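Local coordinates for conserved hypothetical protein BatB (Bacteroides thetaiotaomicron, PDB 3IBS) that is of unknown function but carries a von Willebrand factor type A domain that binds magnesium, within a longer protein predicted to sit in the cell membrane, at residues A26-Q30 with P31-E35; A37-L40 with I41-V45. All coordinates share one frame; numbering follows the deposited sequence.

Contact 1 (A26-Q30 with P31-E35); sequences AQDVQ and PSRLE
Arg-33 reaches back from its helix's first turn and grips the Asp-28 carboxylate side-on, one nitrogen to each oxygen. NE donates to Asp-28 OD1 at 2.8 Å, on that oxygen's syn lone pair, and NH2 donates to Asp-28 OD2, also at 2.8 Å and nearly straight at 165°. Both oxygens lie close to the guanidinium plane, yet the flat groups are twisted 33° apart, so NH2 meets OD2 outside the carboxylate plane. The methyl of Ala-26 lies over one guanidinium face, its CB 3.7 Å from Arg-33 NE. Val-29 CG1, set between its backbone N and carbonyl carbon (chi1 66°), packs 3.5 Å from Arg-33 CA. The backbone closes the turn: Arg-33 N donates to Ala-26 O at 3.0 Å, while a cis peptide bond precedes Pro-31. Ser-32 is the N-cap, its OG accepting from Glu-35 N at 3.0 Å. Met-149 N also donates to Asp-28 OD2; Arg-33 NH1 bonds Thr-174 OG1 and salt-bridges Asp-120 OD2, a magnesium-site residue not bound to the ion here, consistent with a von Willebrand factor A metal-ion-dependent adhesion site. The contact turns the loop after strand 13-19 into helix 33-46, Val-29 and Arg-33 packing on Val-147 of strand 140-147.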
loop_
_atom_site.group_PDB
_atom_site.type_symbol
_atom_site.label_atom_id
_atom_site.label_comp_id
_atom_site.label_asym_id
_atom_site.label_seq_id
_atom_site.Cartn_x
_atom_site.Cartn_y
_atom_site.Cartn_z
ATOM N N ALA A 26 -4.867 3.751 -7.649
ATOM C CA ALA A 26 -4.665 3.890 -6.199
ATOM C C ALA A 26 -6.027 3.807 -5.490
ATOM O O ALA A 26 -7.055 4.223 -6.052
ATOM C CB ALA A 26 -3.980 5.176 -5.857
ATOM N N GLN A 27 -6.015 3.271 -4.271
ATOM C CA GLN A 27 -7.245 2.985 -3.524
ATOM C C GLN A 27 -7.379 3.822 -2.241
ATOM O O GLN A 27 -7.897 3.341 -1.216
ATOM C CB GLN A 27 -7.378 1.464 -3.252
ATOM C CG GLN A 27 -7.524 0.644 -4.556
ATOM C CD GLN A 27 -7.792 -0.861 -4.331
ATOM O OE1 GLN A 27 -7.982 -1.306 -3.211
ATOM N NE2 GLN A 27 -7.798 -1.636 -5.414
ATOM N N ASP A 28 -6.908 5.069 -2.309
ATOM C CA ASP A 28 -7.060 6.058 -1.224
ATOM C C ASP A 28 -8.411 6.778 -1.245
ATOM O O ASP A 28 -8.731 7.562 -0.349
ATOM C CB ASP A 28 -5.893 7.074 -1.202
ATOM C CG ASP A 28 -5.672 7.778 -2.534
ATOM O OD1 ASP A 28 -6.245 7.387 -3.580
ATOM O OD2 ASP A 28 -4.874 8.737 -2.530
ATOM N N VAL A 29 -9.191 6.522 -2.282
ATOM C CA VAL A 29 -10.615 6.829 -2.264
ATOM C C VAL A 29 -11.285 5.550 -2.769
ATOM O O VAL A 29 -10.714 4.840 -3.596
ATOM C CB VAL A 29 -10.963 8.108 -3.086
ATOM C CG1 VAL A 29 -10.695 7.912 -4.545
ATOM C CG2 VAL A 29 -12.435 8.526 -2.876
ATOM N N GLN A 30 -12.456 5.231 -2.228
ATOM C CA GLN A 30 -13.071 3.921 -2.426
ATOM C C GLN A 30 -14.018 3.862 -3.625
ATOM O O GLN A 30 -14.752 4.809 -3.851
ATOM C CB GLN A 30 -13.828 3.530 -1.165
ATOM C CG GLN A 30 -12.910 3.386 0.021
ATOM C CD GLN A 30 -11.897 2.286 -0.205
ATOM O OE1 GLN A 30 -12.260 1.108 -0.340
ATOM N NE2 GLN A 30 -10.628 2.658 -0.266
ATOM N N PRO A 31 -13.995 2.754 -4.395
ATOM C CA PRO A 31 -13.075 1.605 -4.327
ATOM C C PRO A 31 -11.675 1.876 -4.902
ATOM O O PRO A 31 -10.722 1.186 -4.538
ATOM C CB PRO A 31 -13.775 0.524 -5.174
ATOM C CG PRO A 31 -15.149 1.040 -5.454
ATOM C CD PRO A 31 -15.080 2.525 -5.366
ATOM N N SER A 32 -11.564 2.849 -5.805
ATOM C CA SER A 32 -10.274 3.341 -6.304
ATOM C C SER A 32 -10.556 4.745 -6.826
ATOM O O SER A 32 -11.720 5.132 -6.907
ATOM C CB SER A 32 -9.746 2.472 -7.458
ATOM O OG SER A 32 -10.592 2.552 -8.617
ATOM N N ARG A 33 -9.511 5.498 -7.178
ATOM C CA ARG A 33 -9.686 6.826 -7.731
ATOM C C ARG A 33 -10.528 6.734 -8.999
ATOM O O ARG A 33 -11.450 7.515 -9.193
ATOM C CB ARG A 33 -8.340 7.484 -8.035
ATOM C CG ARG A 33 -7.500 7.786 -6.786
ATOM C CD ARG A 33 -6.212 8.456 -7.155
ATOM N NE ARG A 33 -5.346 8.602 -5.980
ATOM C CZ ARG A 33 -4.083 9.004 -6.030
ATOM N NH1 ARG A 33 -3.532 9.326 -7.205
ATOM N NH2 ARG A 33 -3.372 9.084 -4.900
ATOM N N LEU A 34 -10.201 5.778 -9.863
ATOM C CA LEU A 34 -10.905 5.644 -11.129
ATOM C C LEU A 34 -12.354 5.183 -10.944
ATOM O O LEU A 34 -13.268 5.711 -11.589
ATOM C CB LEU A 34 -10.172 4.660 -12.055
ATOM C CG LEU A 34 -10.792 4.431 -13.426
ATOM C CD1 LEU A 34 -11.120 5.751 -14.172
ATOM C CD2 LEU A 34 -9.886 3.537 -14.275
ATOM N N GLU A 35 -12.558 4.188 -10.089
ATOM C CA GLU A 35 -13.901 3.609 -9.934
ATOM C C GLU A 35 -14.852 4.591 -9.225
ATOM O O GLU A 35 -16.035 4.680 -9.566
ATOM C CB GLU A 35 -13.835 2.226 -9.275
ATOM C CG GLU A 35 -15.033 1.341 -9.533
ATOM C CD GLU A 35 -15.262 1.037 -11.029
ATOM O OE1 GLU A 35 -16.425 0.774 -11.372
ATOM O OE2 GLU A 35 -14.306 1.073 -11.857
#

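Contact 2 (A37-L40 with I41-V45); sequences AKRL and ISRLV
Arg-43 folds back over the preceding turn of the helix to meet the carbonyl of Arg-39, and its path can be followed atom by atom. CB lies 3.7 Å from Leu-40 O. With CG anti to the carbonyl carbon (chi1 -69°), the chain starts out beside its own backbone N and passes Arg-39 O, to which CG comes within 3.5 Å; CD keeps a similar distance from that oxygen. The chain is extended from CG to NE, and the turn at chi4, 76°, then swings the guanidinium so that NH1 points back. NH1 lies 3.6 Å from Arg-39 CB and donates to Arg-39 O at 3.1 Å with an N-H...O angle of 159°; the oxygen lies in the guanidinium plane, whereas NH1 stands above the carbonyl plane. Arg-43 N reaches the same oxygen from the opposite face, at 3.2 Å.

On the buried side, Ile-41 CG1 rests 3.2 Å from Ala-37 O, with CD1 continuing past the same oxygen, while Ile-41 N donates to Ala-37 O. Ile-41 also packs on Ile-16 and Leu-18 of strand 13-19 and on Ile-118 of strand 113-119, so an alanine here would probably open a gap between the helix and these two strands. Leu-40 and Leu-44 touch only loosely, CD2 to CD1 at 4.5 Å, and both lean on helix 200-214.

The chemistry is that of an amphipathic helix in a beta-alpha-beta unit: aliphatic groups meet the sheet, while the arginines lie on an exposed face. There one carbonyl oxygen takes two N-H donors, which probably helps Arg-43 lie near Arg-39 despite their like charges.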
loop_
_atom_site.group_PDB
_atom_site.type_symbol
_atom_site.label_atom_id
_atom_site.label_comp_id
_atom_site.label_asym_id
_atom_site.label_seq_id
_atom_site.Cartn_x
_atom_site.Cartn_y
_atom_site.Cartn_z
ATOM N N ALA A 37 -14.426 7.861 -9.567
ATOM C CA ALA A 37 -14.738 8.807 -10.641
ATOM C C ALA A 37 -15.898 8.313 -11.513
ATOM O O ALA A 37 -16.763 9.080 -11.889
ATOM C CB ALA A 37 -13.508 9.053 -11.506
ATOM N N LYS A 38 -15.902 7.037 -11.857
ATOM C CA LYS A 38 -16.972 6.495 -12.689
ATOM C C LYS A 38 -18.333 6.572 -11.996
ATOM O O LYS A 38 -19.335 6.970 -12.589
ATOM C CB LYS A 38 -16.629 5.054 -13.134
ATOM C CG LYS A 38 -15.501 5.034 -14.150
ATOM C CD LYS A 38 -14.791 3.695 -14.268
ATOM C CE LYS A 38 -15.652 2.609 -14.861
ATOM N NZ LYS A 38 -14.746 1.526 -15.329
ATOM N N ARG A 39 -18.353 6.238 -10.714
ATOM C CA ARG A 39 -19.578 6.289 -9.947
ATOM C C ARG A 39 -20.102 7.713 -9.833
ATOM O O ARG A 39 -21.319 7.922 -9.917
ATOM C CB ARG A 39 -19.364 5.654 -8.568
ATOM C CG ARG A 39 -19.114 4.152 -8.703
ATOM C CD ARG A 39 -18.915 3.518 -7.346
ATOM N NE ARG A 39 -18.665 2.098 -7.511
ATOM C CZ ARG A 39 -18.495 1.245 -6.510
ATOM N NH1 ARG A 39 -18.529 1.669 -5.247
ATOM N NH2 ARG A 39 -18.274 -0.024 -6.791
ATOM N N LEU A 40 -19.191 8.682 -9.681
ATOM C CA LEU A 40 -19.558 10.098 -9.656
ATOM C C LEU A 40 -20.134 10.542 -11.010
ATOM O O LEU A 40 -21.120 11.277 -11.053
ATOM C CB LEU A 40 -18.344 10.982 -9.315
ATOM C CG LEU A 40 -18.546 12.512 -9.212
ATOM C CD1 LEU A 40 -17.479 13.117 -8.278
ATOM C CD2 LEU A 40 -18.507 13.230 -10.566
ATOM N N ILE A 41 -19.490 10.114 -12.102
ATOM C CA ILE A 41 -19.953 10.484 -13.445
ATOM C C ILE A 41 -21.358 9.931 -13.735
ATOM O O ILE A 41 -22.206 10.606 -14.310
ATOM C CB ILE A 41 -18.973 10.011 -14.528
ATOM C CG1 ILE A 41 -17.638 10.786 -14.415
ATOM C CG2 ILE A 41 -19.594 10.192 -15.942
ATOM C CD1 ILE A 41 -16.469 10.054 -15.098
ATOM N N SER A 42 -21.571 8.683 -13.343
ATOM C CA SER A 42 -22.867 8.047 -13.496
ATOM C C SER A 42 -23.941 8.877 -12.794
ATOM O O SER A 42 -25.002 9.109 -13.359
ATOM C CB SER A 42 -22.831 6.602 -12.979
ATOM O OG SER A 42 -24.096 5.995 -13.165
ATOM N N ARG A 43 -23.647 9.378 -11.601
ATOM C CA ARG A 43 -24.629 10.184 -10.865
ATOM C C ARG A 43 -24.780 11.597 -11.459
ATOM O O ARG A 43 -25.872 12.161 -11.465
ATOM C CB ARG A 43 -24.284 10.225 -9.354
ATOM C CG ARG A 43 -24.476 8.868 -8.656
ATOM C CD ARG A 43 -23.692 8.730 -7.326
ATOM N NE ARG A 43 -24.101 7.519 -6.606
ATOM C CZ ARG A 43 -23.731 6.276 -6.924
ATOM N NH1 ARG A 43 -22.918 6.052 -7.963
ATOM N NH2 ARG A 43 -24.162 5.246 -6.196
ATOM N N LEU A 44 -23.685 12.145 -11.981
ATOM C CA LEU A 44 -23.721 13.387 -12.715
ATOM C C LEU A 44 -24.696 13.263 -13.916
ATOM O O LEU A 44 -25.560 14.119 -14.116
ATOM C CB LEU A 44 -22.298 13.749 -13.173
ATOM C CG LEU A 44 -22.045 15.061 -13.924
ATOM C CD1 LEU A 44 -20.550 15.479 -13.821
ATOM C CD2 LEU A 44 -22.505 14.951 -15.386
ATOM N N VAL A 45 -24.569 12.187 -14.686
ATOM C CA VAL A 45 -25.442 11.953 -15.859
ATOM C C VAL A 45 -26.935 11.808 -15.470
ATOM O O VAL A 45 -27.814 12.321 -16.178
ATOM C CB VAL A 45 -24.952 10.718 -16.686
ATOM C CG1 VAL A 45 -25.915 10.356 -17.823
ATOM C CG2 VAL A 45 -23.580 10.977 -17.257
#

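How the contacts relate
Following strand 13-19, the chain enters contact 1, where residues 26-35 close a short loop that delivers it into helix 33-46. Contact 2 comes afterwards, within that helix, and closes no loop beyond successive helical turns. The two are in series, neither nested nor crossed, with centres about 14 Å apart. They share the helix and touch directly, Pro-31 CG packing 3.4 Å from Arg-39 NH1. Contact 1 ties the helix's start to strand 140-147 and to the neighbourhood of the magnesium site; contact 2 lays its middle and later turns against strands 13-19 and 113-119, between helices 72-80 and 200-214, before the chain continues to strand 52-58.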